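Local coordinates for SusD superfamily protein (Bacteroides thetaiotaomicron, PDB 3MCX) that is of unknown function but, as a SusD-family outer-membrane protein, probably captures glycans at the cell surface for import by a partner transporter, at residues D304-R309 with R388-S393; E376-L381 with V396-F401; A363-L368 with R405-R410; Y236-Y241 with R355-Y360. One frame throughout, in Å; residues are numbered along the deposited sequence. Where two conformers were deposited one is given.

In the fold
From the N terminus, the loop 236-241 is the first segment; contact 4 closes when helix 356-370 starts at 355-360. Before that, the chain has passed 304-309, whose partner 388-393 comes later, so contact 1 crosses contact 4. Farther along helix 356-370, residues 363-368 open contact 3, completed by helix 403-414 at 405-410. Within that span the smaller loop of contact 2 opens and closes, 376-381 with 396-401. Contact 1 crosses both of these, whereas contact 4 closes before either opens. Together they tie three successive helices, 356-370, 374-385 and 403-414, to each other and to two loops from earlier in the chain. Arg309 to Glu409 joins contacts 1 and 3 by a salt bridge.

Contact 1 of 4, residues D304-R309 with R388-S393; sequences DPKDVR and RTTDTS. With ZN (zinc ion), chain F.
Two loops meet here, and the 388-393 side carries a zinc ion. A single backbone hydrogen bond joins them: Val308 N points almost straight at Arg388 O (2.8 Å, 166° at the hydrogen), and the same oxygen faces the CA-H of Asp307. The side-chain bond is shorter. Thr389 OG1, set anti to its own backbone N, donates to the syn lone pair of Asp304 OD2 at 2.6 Å and accepts the N-H of Asp391 in an ST turn. Asp304 OD1 takes Lys306 N from above the carboxylate plane, an Asx turn.

Charge pairing dominates the other end. Arg309 grips Asp307 side-on, NE to OD1 (2.8 Å) and NH2 to OD2, while Arg309 N uses the anti lone pair of that OD1. The guanidinium so held flat has Arg388 CB over the centre of one face. The two guanidinium planes stand 89° apart, and both arginines form salt bridges with Glu413; Arg388 also pairs with Glu255.

The zinc is bound by Asp391 OD1 (2.1 Å) and Ser393 OG (2.3 Å), and four waters complete six ligands. One of them also donates to Asp391 OD2, which additionally accepts from Gln394 NE2.

Asp304 OD1 and Asp391 OD2 lie only 4.4 Å apart, with one water donating to both at 2.7 Å. That shared water and the metal would ease the repulsion between the carboxylates, and a site with two protein ligands and four waters is consistent with a lightly held surface ion.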
# COMPACT_ATOMS: atom_id res chain seq x y z
N ASP A 304 1.66 18.37 -17.38
CA ASP A 304 0.31 18.80 -17.77
C ASP A 304 -0.22 19.83 -16.78
O ASP A 304 -0.65 19.47 -15.69
CB ASP A 304 -0.65 17.58 -17.89
CG ASP A 304 -2.07 17.99 -18.28
OD1 ASP A 304 -2.29 19.18 -18.57
OD2 ASP A 304 -2.95 17.10 -18.26
N PRO A 305 -0.17 21.12 -17.15
CA PRO A 305 -0.67 22.16 -16.23
C PRO A 305 -2.17 22.12 -15.94
O PRO A 305 -2.60 22.75 -14.96
CB PRO A 305 -0.31 23.48 -16.93
CG PRO A 305 0.50 23.14 -18.08
CD PRO A 305 0.49 21.69 -18.33
N LYS A 306 -2.95 21.37 -16.74
CA LYS A 306 -4.41 21.28 -16.56
C LYS A 306 -4.82 20.12 -15.64
O LYS A 306 -6.01 19.86 -15.43
CB LYS A 306 -5.10 21.06 -17.93
CG LYS A 306 -4.77 22.11 -18.99
CD LYS A 306 -5.16 23.47 -18.56
CE LYS A 306 -5.03 24.44 -19.74
NZ LYS A 306 -5.36 25.83 -19.34
N ASP A 307 -3.84 19.40 -15.11
CA ASP A 307 -4.07 18.24 -14.29
C ASP A 307 -4.71 18.67 -12.94
O ASP A 307 -4.17 19.50 -12.22
CB ASP A 307 -2.74 17.52 -14.06
CG ASP A 307 -2.91 16.13 -13.54
OD1 ASP A 307 -3.69 15.89 -12.57
OD2 ASP A 307 -2.20 15.22 -14.05
N VAL A 308 -5.86 18.09 -12.60
CA VAL A 308 -6.52 18.42 -11.33
C VAL A 308 -5.65 18.07 -10.12
O VAL A 308 -5.81 18.69 -9.07
CB VAL A 308 -7.89 17.70 -11.22
CG1 VAL A 308 -7.74 16.21 -11.02
CG2 VAL A 308 -8.78 18.36 -10.10
N ARG A 309 -4.73 17.11 -10.24
CA ARG A 309 -3.92 16.65 -9.10
C ARG A 309 -2.92 17.71 -8.60
O ARG A 309 -2.37 17.55 -7.50
CB ARG A 309 -3.27 15.31 -9.46
CG ARG A 309 -4.32 14.22 -9.56
CD ARG A 309 -3.88 12.98 -10.30
NE ARG A 309 -3.64 13.23 -11.71
CZ ARG A 309 -3.60 12.29 -12.65
NH1 ARG A 309 -3.86 11.02 -12.35
NH2 ARG A 309 -3.29 12.61 -13.88
N ARG A 388 -9.03 13.49 -15.03
CA ARG A 388 -7.96 14.17 -14.29
C ARG A 388 -7.39 15.39 -15.01
O ARG A 388 -6.60 16.14 -14.44
CB ARG A 388 -6.85 13.18 -13.94
CG ARG A 388 -7.31 11.99 -13.12
CD ARG A 388 -7.73 12.38 -11.73
NE ARG A 388 -8.07 11.18 -11.03
CZ ARG A 388 -9.31 10.70 -10.89
NH1 ARG A 388 -10.34 11.36 -11.35
NH2 ARG A 388 -9.45 9.55 -10.25
N THR A 389 -7.73 15.55 -16.27
CA THR A 389 -7.27 16.70 -17.04
C THR A 389 -8.33 17.15 -18.03
O THR A 389 -9.17 16.36 -18.45
CB THR A 389 -5.94 16.41 -17.77
OG1 THR A 389 -5.49 17.59 -18.45
CG2 THR A 389 -6.09 15.26 -18.79
N THR A 390 -8.29 18.41 -18.41
CA THR A 390 -9.13 18.90 -19.50
C THR A 390 -8.45 18.88 -20.87
O THR A 390 -9.07 19.22 -21.86
CB THR A 390 -9.60 20.34 -19.23
OG1 THR A 390 -8.45 21.14 -18.93
CG2 THR A 390 -10.56 20.36 -18.04
N ASP A 391 -7.18 18.49 -20.90
CA ASP A 391 -6.43 18.46 -22.16
C ASP A 391 -6.72 17.09 -22.81
O ASP A 391 -6.19 16.08 -22.39
CB ASP A 391 -4.93 18.59 -21.84
CG ASP A 391 -4.06 18.55 -23.08
OD1 ASP A 391 -4.58 18.45 -24.22
OD2 ASP A 391 -2.82 18.54 -22.89
N THR A 392 -7.55 17.10 -23.85
CA THR A 392 -7.99 15.85 -24.50
C THR A 392 -6.86 15.08 -25.19
O THR A 392 -6.91 13.84 -25.26
CB THR A 392 -9.09 16.11 -25.53
OG1 THR A 392 -8.58 16.92 -26.59
CG2 THR A 392 -10.29 16.81 -24.88
N SER A 393 -5.82 15.79 -25.63
CA SER A 393 -4.67 15.15 -26.25
C SER A 393 -3.86 14.29 -25.29
O SER A 393 -2.99 13.55 -25.74
CB SER A 393 -3.74 16.18 -26.93
OG SER A 393 -3.05 16.93 -25.95
ZN ZN F . -3.78 19.12 -26.03
O HOH W 1 -1.69 20.09 -21.01
O HOH W 2 -1.74 19.48 -25.13
O HOH W 3 -5.81 18.73 -26.72
O HOH W 4 -3.20 19.41 -27.97
O HOH W 5 -4.41 21.14 -25.87

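Contact 2 of 4, residues E376-L381 with V396-F401; sequences EAQGYL and VSTETF
In the helical, TPR-like scaffold of this SusD-family protein, the loop between helix 374-385 and helix 403-414 folds back at 396-401 against the helix it has just left. The tight part is built round Phe401. Its CG is anti to the backbone N (chi1 -177°), which lays the ring flat against the helix: Gln378 CA sits 3.7 Å from the ring centroid, 13° off the normal, a CH-pi contact with the face, and Gln378 CB lies over the same face. Leu381 CD2 comes in at the ring edge, 3.8 Å from Phe401 CD1, and the same methyl meets Val396 CG2 at 3.9 Å. Ala377 CB touches Phe401 CZ, while Leu368 and Ile406 of the adjoining helices also pack on the ring. An alanine in place of Phe401 would remove the ring that Gln378, Leu381 and Ala377 share and would probably let the loop come loose from the helix.

The outer side is looser and wet. Gln378 extends beyond CG past Val396, bringing OE1 to 3.0 Å from Thr398 OG1, and its NE2 makes weak bonds to two waters. One of these is held firmly by Thr398 N, the other by Val396 O. Farther out, the loop's own turn is pinned by Ser397 N, which donates to Thr400 OG1 at 2.9 Å.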
# COMPACT_ATOMS: atom_id res chain seq x y z
N GLU A 376 -9.76 -2.36 -24.94
CA GLU A 376 -10.48 -2.26 -23.66
C GLU A 376 -9.55 -1.71 -22.57
O GLU A 376 -9.93 -0.83 -21.79
CB GLU A 376 -11.07 -3.63 -23.28
CG GLU A 376 -11.96 -3.59 -22.07
CD GLU A 376 -12.62 -4.91 -21.78
OE1 GLU A 376 -11.90 -5.85 -21.37
OE2 GLU A 376 -13.86 -5.00 -21.95
N ALA A 377 -8.35 -2.26 -22.50
CA ALA A 377 -7.33 -1.80 -21.55
C ALA A 377 -6.96 -0.32 -21.69
O ALA A 377 -6.85 0.43 -20.68
CB ALA A 377 -6.08 -2.69 -21.68
N GLN A 378 -6.78 0.11 -22.94
CA GLN A 378 -6.48 1.50 -23.27
C GLN A 378 -7.64 2.40 -22.79
O GLN A 378 -7.42 3.48 -22.21
CB GLN A 378 -6.20 1.54 -24.77
CG GLN A 378 -6.62 2.68 -25.54
CD GLN A 378 -6.49 2.38 -27.03
OE1 GLN A 378 -5.87 1.39 -27.43
NE2 GLN A 378 -7.07 3.22 -27.84
N GLY A 379 -8.85 1.91 -22.93
CA GLY A 379 -10.04 2.61 -22.46
C GLY A 379 -9.99 2.85 -20.97
O GLY A 379 -10.37 3.92 -20.49
N TYR A 380 -9.50 1.87 -20.22
CA TYR A 380 -9.44 2.03 -18.77
C TYR A 380 -8.41 3.08 -18.35
O TYR A 380 -8.63 3.84 -17.39
CB TYR A 380 -9.15 0.70 -18.06
CG TYR A 380 -10.23 -0.35 -18.25
CD1 TYR A 380 -11.59 -0.01 -18.23
CD2 TYR A 380 -9.91 -1.69 -18.43
CE1 TYR A 380 -12.58 -0.98 -18.39
CE2 TYR A 380 -10.88 -2.66 -18.57
CZ TYR A 380 -12.21 -2.30 -18.55
OH TYR A 380 -13.19 -3.27 -18.70
N LEU A 381 -7.29 3.12 -19.05
CA LEU A 381 -6.32 4.20 -18.82
C LEU A 381 -6.97 5.55 -19.10
O LEU A 381 -6.83 6.49 -18.32
CB LEU A 381 -5.07 4.05 -19.68
CG LEU A 381 -4.02 5.14 -19.40
CD1 LEU A 381 -3.54 5.16 -17.94
CD2 LEU A 381 -2.84 5.04 -20.42
N VAL A 396 -4.81 8.49 -24.63
CA VAL A 396 -4.01 7.65 -25.51
C VAL A 396 -4.83 6.99 -26.62
O VAL A 396 -6.02 6.70 -26.47
CB VAL A 396 -3.27 6.55 -24.72
CG1 VAL A 396 -2.34 7.17 -23.69
CG2 VAL A 396 -4.28 5.61 -24.04
N SER A 397 -4.15 6.81 -27.75
CA SER A 397 -4.57 5.93 -28.83
C SER A 397 -3.76 4.64 -28.71
O SER A 397 -2.87 4.56 -27.88
CB SER A 397 -4.24 6.55 -30.18
OG SER A 397 -2.83 6.75 -30.25
N THR A 398 -4.02 3.66 -29.57
CA THR A 398 -3.23 2.42 -29.54
C THR A 398 -1.74 2.72 -29.71
O THR A 398 -0.92 2.11 -29.00
CB THR A 398 -3.71 1.39 -30.59
OG1 THR A 398 -5.09 1.08 -30.32
CG2 THR A 398 -2.90 0.07 -30.47
N GLU A 399 -1.39 3.68 -30.56
CA GLU A 399 0.01 4.05 -30.77
C GLU A 399 0.69 4.69 -29.55
O GLU A 399 1.90 4.50 -29.34
CB GLU A 399 0.18 4.95 -32.01
CG GLU A 399 -0.65 6.23 -32.02
N THR A 400 -0.06 5.46 -28.74
CA THR A 400 0.52 6.14 -27.59
C THR A 400 0.23 5.42 -26.26
O THR A 400 0.64 5.84 -25.21
CB THR A 400 0.06 7.63 -27.51
OG1 THR A 400 -1.37 7.67 -27.44
CG2 THR A 400 0.55 8.39 -28.76
N PHE A 401 -0.45 4.29 -26.35
CA PHE A 401 -0.72 3.45 -25.19
C PHE A 401 0.51 2.59 -24.90
O PHE A 401 0.60 1.45 -25.39
CB PHE A 401 -1.95 2.58 -25.46
CG PHE A 401 -2.40 1.71 -24.29
CD1 PHE A 401 -2.47 2.21 -23.00
CD2 PHE A 401 -2.84 0.39 -24.53
CE1 PHE A 401 -2.91 1.42 -21.93
CE2 PHE A 401 -3.26 -0.41 -23.44
CZ PHE A 401 -3.32 0.11 -22.17
O HOH W 6 -6.42 3.83 -31.10
O HOH W 7 -8.35 6.42 -27.72

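Contact 3 of 4, residues A363-L368 with R405-R410; sequences AAEAGL and RILKER
The segments 363-368 and 405-410 run nearly antiparallel, their axes 10.3 Å apart at 164°, with Glu365 and Ile406 closest in the backbone. Ile406 is the apolar centre: its CG1 is anti to the carbonyl carbon, and the extended chi2 pushes CD1 across to the other helix. There it rests 3.7 Å from Ala364 O, 3.8 Å from Glu365 CA and 3.7 Å from Leu368 CD2, while Ile406 CG2 lies against Glu365 CB.

Glu365 stretches out, CG anti to the backbone N, crossing Leu407 obliquely, with its carboxylate near Leu407 CD2, and Arg410 at about a right angle. Its OE1 is 3.5 Å from Arg410 CD and 3.9 Å from Arg410 NE. The carboxylate and guanidinium planes stand 72° apart, and the oxygen is well out of the guanidinium plane, so this long salt bridge is a matter of charge alone.

The aimed bonds go to other partners: Glu365 OE2 to Arg426 and Asn427, Arg410 NE to Asp423, Arg410 NH1 to Asn362. The long Glu365-Arg410 pair thus belongs to a buried cluster of acids and arginines, in which Arg410 and Arg426 also lie close to each other and the carboxylates would be likely to offset their charge.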
# COMPACT_ATOMS: atom_id res chain seq x y z
N ALA A 363 -5.93 -2.92 -14.45
CA ALA A 363 -6.45 -3.48 -15.70
C ALA A 363 -5.69 -2.97 -16.93
O ALA A 363 -5.40 -3.73 -17.85
CB ALA A 363 -7.98 -3.20 -15.83
N ALA A 364 -5.43 -1.66 -16.98
CA ALA A 364 -4.75 -1.10 -18.13
C ALA A 364 -3.36 -1.73 -18.30
O ALA A 364 -3.01 -2.13 -19.42
CB ALA A 364 -4.64 0.40 -18.01
N GLU A 365 -2.62 -1.83 -17.20
CA GLU A 365 -1.26 -2.38 -17.22
C GLU A 365 -1.30 -3.89 -17.55
O GLU A 365 -0.56 -4.36 -18.41
CB GLU A 365 -0.54 -2.13 -15.90
CG GLU A 365 0.91 -2.57 -15.87
CD GLU A 365 1.60 -2.27 -14.57
OE1 GLU A 365 1.07 -1.49 -13.72
OE2 GLU A 365 2.70 -2.86 -14.36
N ALA A 366 -2.20 -4.64 -16.92
CA ALA A 366 -2.31 -6.07 -17.17
C ALA A 366 -2.69 -6.33 -18.63
O ALA A 366 -2.17 -7.26 -19.25
CB ALA A 366 -3.31 -6.72 -16.23
N GLY A 367 -3.58 -5.51 -19.19
CA GLY A 367 -3.99 -5.68 -20.57
C GLY A 367 -2.84 -5.45 -21.56
O GLY A 367 -2.59 -6.24 -22.46
N LEU A 368 -2.14 -4.34 -21.37
CA LEU A 368 -1.02 -4.02 -22.24
C LEU A 368 0.05 -5.10 -22.16
O LEU A 368 0.53 -5.55 -23.17
CB LEU A 368 -0.43 -2.66 -21.89
CG LEU A 368 0.66 -2.18 -22.85
CD1 LEU A 368 0.14 -1.99 -24.26
CD2 LEU A 368 1.24 -0.88 -22.34
N ARG A 405 3.61 5.33 -20.38
CA ARG A 405 2.45 6.21 -20.17
C ARG A 405 1.54 5.76 -19.03
O ARG A 405 1.05 6.59 -18.25
CB ARG A 405 1.68 6.40 -21.45
CG ARG A 405 0.62 7.50 -21.34
CD ARG A 405 1.27 8.86 -21.13
NE ARG A 405 0.31 9.95 -20.95
CZ ARG A 405 -0.31 10.25 -19.81
NH1 ARG A 405 -0.19 9.48 -18.72
NH2 ARG A 405 -1.16 11.29 -19.82
N ILE A 406 1.34 4.45 -18.88
CA ILE A 406 0.59 3.92 -17.77
C ILE A 406 1.29 4.19 -16.43
O ILE A 406 0.68 4.62 -15.44
CB ILE A 406 0.36 2.40 -17.91
CG1 ILE A 406 -0.46 2.08 -19.16
CG2 ILE A 406 -0.33 1.87 -16.66
CD1 ILE A 406 -0.48 0.56 -19.46
N LEU A 407 2.60 3.92 -16.41
CA LEU A 407 3.37 4.09 -15.18
C LEU A 407 3.44 5.55 -14.73
O LEU A 407 3.38 5.81 -13.53
CB LEU A 407 4.76 3.43 -15.35
CG LEU A 407 4.71 1.91 -15.57
CD1 LEU A 407 6.18 1.36 -15.57
CD2 LEU A 407 3.89 1.15 -14.53
N LYS A 408 3.59 6.48 -15.70
CA LYS A 408 3.43 7.90 -15.38
C LYS A 408 2.07 8.22 -14.76
O LYS A 408 2.00 8.93 -13.76
CB LYS A 408 3.62 8.78 -16.61
CG LYS A 408 5.06 8.95 -17.09
CD LYS A 408 5.15 9.98 -18.21
CE LYS A 408 6.56 10.39 -18.59
NZ LYS A 408 6.58 11.52 -19.58
N GLU A 409 0.99 7.71 -15.33
CA GLU A 409 -0.33 7.98 -14.78
C GLU A 409 -0.46 7.42 -13.38
O GLU A 409 -1.06 8.07 -12.49
CB GLU A 409 -1.42 7.41 -15.69
CG GLU A 409 -2.78 8.04 -15.46
CD GLU A 409 -2.80 9.51 -15.73
OE1 GLU A 409 -1.97 10.03 -16.51
OE2 GLU A 409 -3.71 10.17 -15.18
N ARG A 410 0.07 6.22 -13.14
CA ARG A 410 0.04 5.65 -11.80
C ARG A 410 0.78 6.49 -10.78
O ARG A 410 0.33 6.65 -9.64
CB ARG A 410 0.63 4.23 -11.78
CG ARG A 410 -0.21 3.17 -12.53
CD ARG A 410 0.45 1.77 -12.49
NE ARG A 410 0.53 1.30 -11.12
CZ ARG A 410 -0.40 0.60 -10.47
NH1 ARG A 410 -1.47 0.10 -11.09
NH2 ARG A 410 -0.20 0.33 -9.22

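Contact 4 of 4, residues Y236-Y241 with R355-Y360; sequences YQLYSY and RLSEVY
Leu238 is the bump on the loop 236-241, and the first turn of helix 356-370 provides the hollow. With CG anti to the carbonyl carbon (chi1 -70°), the side chain reaches the helix with its two methyls split. Leu238 CD1 rests over the face of Tyr360, 3.8 Å from the ring centroid and 10° off the normal, a clean CH-pi contact. Leu238 CD2 drops into the dip bounded by Leu356 CG (4.0 Å), Ser357 OG (3.8 Å) and Tyr360 CD1 (3.9 Å).

The fit is reciprocal. Leu356, crossing Leu238 at about a right angle, sends its own CD2 into the crook of the loop backbone, 3.7 Å from Leu238 N, 3.8 Å from Gln237 C and 4.1 Å from Tyr236 CB. No hydrogen bond spans the two segments, so shape carries the contact. At its margin, Tyr239 CE2 passes 4.3 Å from Arg355 NH1, whose guanidinium is committed to Glu255, Glu413 and Glu417. An alanine in place of Tyr360 would take away the ring face under Leu238 CD1 and would probably leave that methyl poorly packed, loosening this edge of the loop.

Glu255, just ahead of strand 256-260, pulls the pieces together: it binds Tyr239 N, Ser357 OG and Arg355 NH1. Tyr236 packs on Leu257 of that strand. Leu356, Val359 and Tyr360 also touch helix 218-231, while Ile384 of helix 374-385 touches Leu238, Ser357 and Tyr360, so the loop is held between strand and helices.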
# COMPACT_ATOMS: atom_id res chain seq x y z
N TYR A 236 -19.64 1.68 -6.73
CA TYR A 236 -18.41 2.49 -6.71
C TYR A 236 -18.33 3.28 -8.01
O TYR A 236 -18.83 2.82 -9.04
CB TYR A 236 -17.14 1.62 -6.56
CG TYR A 236 -17.23 0.69 -5.37
CD1 TYR A 236 -17.00 1.17 -4.10
CD2 TYR A 236 -17.65 -0.63 -5.50
CE1 TYR A 236 -17.14 0.36 -2.98
CE2 TYR A 236 -17.78 -1.46 -4.39
CZ TYR A 236 -17.53 -0.97 -3.14
OH TYR A 236 -17.70 -1.77 -2.02
N GLN A 237 -17.74 4.47 -7.95
CA GLN A 237 -17.67 5.41 -9.08
C GLN A 237 -16.33 6.12 -9.06
O GLN A 237 -15.90 6.57 -8.00
CB GLN A 237 -18.74 6.52 -8.96
CG GLN A 237 -20.14 6.18 -9.35
CD GLN A 237 -21.04 7.41 -9.34
OE1 GLN A 237 -20.57 8.56 -9.21
NE2 GLN A 237 -22.34 7.18 -9.47
N LEU A 238 -15.68 6.27 -10.22
CA LEU A 238 -14.48 7.09 -10.33
C LEU A 238 -14.82 8.56 -10.00
O LEU A 238 -15.91 9.06 -10.35
CB LEU A 238 -13.88 6.99 -11.75
CG LEU A 238 -13.24 5.66 -12.11
CD1 LEU A 238 -12.85 5.69 -13.57
CD2 LEU A 238 -12.02 5.33 -11.22
N TYR A 239 -13.89 9.24 -9.33
CA TYR A 239 -14.06 10.68 -9.06
C TYR A 239 -14.02 11.48 -10.33
O TYR A 239 -13.18 11.25 -11.20
CB TYR A 239 -12.99 11.21 -8.09
CG TYR A 239 -12.98 10.43 -6.77
CD1 TYR A 239 -14.17 10.17 -6.09
CD2 TYR A 239 -11.81 9.98 -6.23
CE1 TYR A 239 -14.17 9.46 -4.92
CE2 TYR A 239 -11.78 9.24 -5.06
CZ TYR A 239 -13.00 9.00 -4.40
OH TYR A 239 -13.05 8.24 -3.26
N SER A 240 -14.92 12.45 -10.44
CA SER A 240 -14.90 13.42 -11.54
C SER A 240 -13.78 14.43 -11.29
O SER A 240 -13.27 14.58 -10.17
CB SER A 240 -16.21 14.19 -11.63
OG SER A 240 -16.36 15.03 -10.49
N TYR A 241 -13.43 15.17 -12.33
CA TYR A 241 -12.46 16.26 -12.23
C TYR A 241 -12.94 17.30 -11.20
O TYR A 241 -12.14 17.83 -10.40
CB TYR A 241 -12.32 16.88 -13.61
CG TYR A 241 -11.26 17.94 -13.75
CD1 TYR A 241 -11.50 19.24 -13.36
CD2 TYR A 241 -10.04 17.64 -14.30
CE1 TYR A 241 -10.52 20.22 -13.50
CE2 TYR A 241 -9.06 18.61 -14.46
CZ TYR A 241 -9.31 19.87 -14.06
OH TYR A 241 -8.31 20.81 -14.20
N ARG A 355 -8.53 1.58 -3.80
CA ARG A 355 -9.63 2.29 -4.42
C ARG A 355 -9.71 2.06 -5.93
O ARG A 355 -8.80 1.52 -6.57
CB ARG A 355 -9.57 3.78 -4.08
CG ARG A 355 -8.42 4.52 -4.66
CD ARG A 355 -8.47 5.98 -4.22
NE ARG A 355 -7.27 6.72 -4.64
CZ ARG A 355 -7.09 7.41 -5.77
NH1 ARG A 355 -8.08 7.65 -6.63
NH2 ARG A 355 -5.91 7.95 -6.02
N LEU A 356 -10.84 2.46 -6.48
CA LEU A 356 -11.19 2.10 -7.84
C LEU A 356 -10.16 2.57 -8.87
O LEU A 356 -9.94 1.88 -9.85
CB LEU A 356 -12.59 2.62 -8.15
CG LEU A 356 -13.31 2.07 -9.37
CD1 LEU A 356 -13.45 0.53 -9.29
CD2 LEU A 356 -14.66 2.75 -9.60
N SER A 357 -9.57 3.77 -8.71
CA SER A 357 -8.59 4.22 -9.72
C SER A 357 -7.45 3.20 -9.88
O SER A 357 -6.97 2.97 -11.01
CB SER A 357 -7.97 5.59 -9.39
OG SER A 357 -8.87 6.65 -9.63
N GLU A 358 -7.01 2.59 -8.77
CA GLU A 358 -5.91 1.61 -8.87
C GLU A 358 -6.37 0.42 -9.69
O GLU A 358 -5.59 -0.15 -10.45
CB GLU A 358 -5.41 1.14 -7.50
CG GLU A 358 -4.33 0.09 -7.62
CD GLU A 358 -3.88 -0.50 -6.31
OE1 GLU A 358 -4.10 0.14 -5.27
OE2 GLU A 358 -3.32 -1.61 -6.32
N VAL A 359 -7.62 0.03 -9.50
CA VAL A 359 -8.18 -1.14 -10.18
C VAL A 359 -8.20 -0.89 -11.70
O VAL A 359 -7.82 -1.76 -12.48
CB VAL A 359 -9.58 -1.51 -9.65
CG1 VAL A 359 -10.17 -2.65 -10.45
CG2 VAL A 359 -9.52 -1.87 -8.16
N TYR A 360 -8.64 0.29 -12.13
CA TYR A 360 -8.60 0.65 -13.55
C TYR A 360 -7.16 0.63 -14.09
O TYR A 360 -6.93 0.15 -15.19
CB TYR A 360 -9.26 2.02 -13.79
CG TYR A 360 -10.76 2.03 -13.92
CD1 TYR A 360 -11.60 1.79 -12.84
CD2 TYR A 360 -11.35 2.26 -15.16
CE1 TYR A 360 -12.98 1.80 -12.99
CE2 TYR A 360 -12.72 2.28 -15.33
CZ TYR A 360 -13.53 2.02 -14.24
OH TYR A 360 -14.92 2.03 -14.46